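Putative glutathionylspermidine synthase (Methylobacillus flagellatus, PDB 3N6X) is probably an ATP-dependent ligase of the circularly permuted ATP-grasp type, and may join glutathione to spermidine. Local coordinates at residues 92-95 with 96-100. Residues are numbered along the deposited sequence; the frame is centred on the assembly and turned at random.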
loop_
_atom_site.group_PDB
_atom_site.type_symbol
_atom_site.label_atom_id
_atom_site.label_comp_id
_atom_site.label_asym_id
_atom_site.label_seq_id
_atom_site.Cartn_x
_atom_site.Cartn_y
_atom_site.Cartn_z
ATOM N N ILE A 92 -12.035 -1.812 -4.664
ATOM C CA ILE A 92 -13.155 -1.598 -3.725
ATOM C C ILE A 92 -13.797 -2.942 -3.349
ATOM O O ILE A 92 -14.107 -3.175 -2.174
ATOM C CB ILE A 92 -14.197 -0.587 -4.306
ATOM C CG1 ILE A 92 -13.636 0.847 -4.284
ATOM C CG2 ILE A 92 -15.560 -0.668 -3.557
ATOM C CD1 ILE A 92 -14.386 1.856 -5.195
ATOM N N GLN A 93 -13.982 -3.831 -4.350
ATOM C CA GLN A 93 -14.579 -5.154 -4.138
ATOM C C GLN A 93 -13.744 -5.956 -3.149
ATOM O O GLN A 93 -14.292 -6.530 -2.207
ATOM C CB GLN A 93 -14.703 -5.912 -5.478
ATOM C CG GLN A 93 -15.259 -7.326 -5.312
ATOM C CD GLN A 93 -14.999 -8.188 -6.503
ATOM O OE1 GLN A 93 -13.854 -8.475 -6.861
ATOM N NE2 GLN A 93 -16.056 -8.660 -7.111
ATOM N N ARG A 94 -12.402 -5.962 -3.353
ATOM C CA ARG A 94 -11.449 -6.689 -2.531
ATOM C C ARG A 94 -11.440 -6.165 -1.102
ATOM O O ARG A 94 -11.511 -6.953 -0.161
ATOM C CB ARG A 94 -10.047 -6.604 -3.151
ATOM C CG ARG A 94 -9.045 -7.538 -2.498
ATOM C CD ARG A 94 -7.683 -7.462 -3.160
ATOM N NE ARG A 94 -6.715 -8.336 -2.490
ATOM C CZ ARG A 94 -6.383 -9.553 -2.916
ATOM N NH1 ARG A 94 -6.932 -10.051 -4.020
ATOM N NH2 ARG A 94 -5.497 -10.277 -2.247
ATOM N N VAL A 95 -11.392 -4.838 -0.938
ATOM C CA VAL A 95 -11.372 -4.197 0.375
ATOM C C VAL A 95 -12.696 -4.378 1.119
ATOM O O VAL A 95 -12.672 -4.635 2.325
ATOM C CB VAL A 95 -10.885 -2.725 0.283
ATOM C CG1 VAL A 95 -11.104 -1.966 1.600
ATOM C CG2 VAL A 95 -9.419 -2.682 -0.121
ATOM N N LYS A 96 -13.844 -4.384 0.395
ATOM C CA LYS A 96 -15.135 -4.660 1.060
ATOM C C LYS A 96 -15.144 -6.058 1.651
ATOM O O LYS A 96 -15.531 -6.226 2.799
ATOM C CB LYS A 96 -16.328 -4.471 0.110
ATOM C CG LYS A 96 -16.688 -3.005 -0.124
ATOM C CD LYS A 96 -17.738 -2.861 -1.232
ATOM C CE LYS A 96 -18.377 -1.490 -1.243
ATOM N NZ LYS A 96 -19.304 -1.327 -2.398
ATOM N N ALA A 97 -14.657 -7.048 0.898
ATOM C CA ALA A 97 -14.601 -8.449 1.353
ATOM C C ALA A 97 -13.618 -8.614 2.526
ATOM O O ALA A 97 -13.914 -9.339 3.465
ATOM C CB ALA A 97 -14.204 -9.357 0.201
ATOM N N LEU A 98 -12.487 -7.878 2.500
ATOM C CA LEU A 98 -11.492 -7.899 3.582
ATOM C C LEU A 98 -12.071 -7.338 4.892
ATOM O O LEU A 98 -11.864 -7.937 5.953
ATOM C CB LEU A 98 -10.212 -7.150 3.171
ATOM C CG LEU A 98 -9.251 -7.936 2.232
ATOM C CD1 LEU A 98 -8.255 -6.996 1.551
ATOM C CD2 LEU A 98 -8.488 -9.032 2.999
ATOM N N ASN A 99 -12.869 -6.243 4.804
ATOM C CA ASN A 99 -13.552 -5.645 5.964
ATOM C C ASN A 99 -14.673 -6.528 6.482
ATOM O O ASN A 99 -14.876 -6.605 7.685
ATOM C CB ASN A 99 -14.076 -4.232 5.639
ATOM C CG ASN A 99 -13.054 -3.152 5.925
ATOM O OD1 ASN A 99 -12.421 -3.125 6.990
ATOM N ND2 ASN A 99 -12.822 -2.276 4.959
HETATM N N MSE A 100 -15.403 -7.196 5.581
HETATM C CA MSE A 100 -16.459 -8.122 5.984
HETATM C C MSE A 100 -15.861 -9.397 6.610
HETATM O O MSE A 100 -16.412 -9.921 7.579
HETATM C CB MSE A 100 -17.358 -8.450 4.805
HETATM C CG MSE A 100 -18.175 -7.258 4.359
HETATM SE SE MSE A 100 -19.229 -7.637 2.808
HETATM C CE MSE A 100 -20.666 -8.572 3.726
#
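Val95 and Asn99, one turn apart on helix 81-105, lie side by side and point the same way, with Val95 CG1 3.8 Å from Asn99 ND2. The methyl is there because CG1 stands anti to the backbone N of Val95 (chi1 169°), beside its own carbonyl carbon. The opposite end of the amide is gripped twice, Asn99 OD1 accepting the backbone N-H groups of Tyr141 and Ala142, which should fix its rotation. Both residues pack on strand 423-435, at Ser435, and Val95 also on Val433. A second buried flank carries Arg94 and Leu98, whose side chains slant across each other with CG of Arg94 4.2 Å from CD1 of Leu98. Arg94 then runs on, extended, to a salt bridge with Asp162 and a hydrogen bond to Asn343, while Gln93 and Ala97 press on Ile331 of helix 327-335.

The solvent side belongs to Ile92, partly exposed, and exposed Lys96. Lys96 stretches alongside Ile92, its CE 3.7 Å from Ile92 CG2; this aliphatic contact, backed by Val439, is as close as the buried ones and differs from them in burial.

Beneath all these pairs run the helical hydrogen bonds between backbone groups four residues apart, from Lys96 N to Ile92 O (2.9 Å) through to Asn99 N to Val95 O (3.0 Å). Such i to i+4 pairing, with most flanks buried and one bordering solvent, is characteristic of an alpha-helix packed between sheet and helix, here within an ATP-grasp family protein.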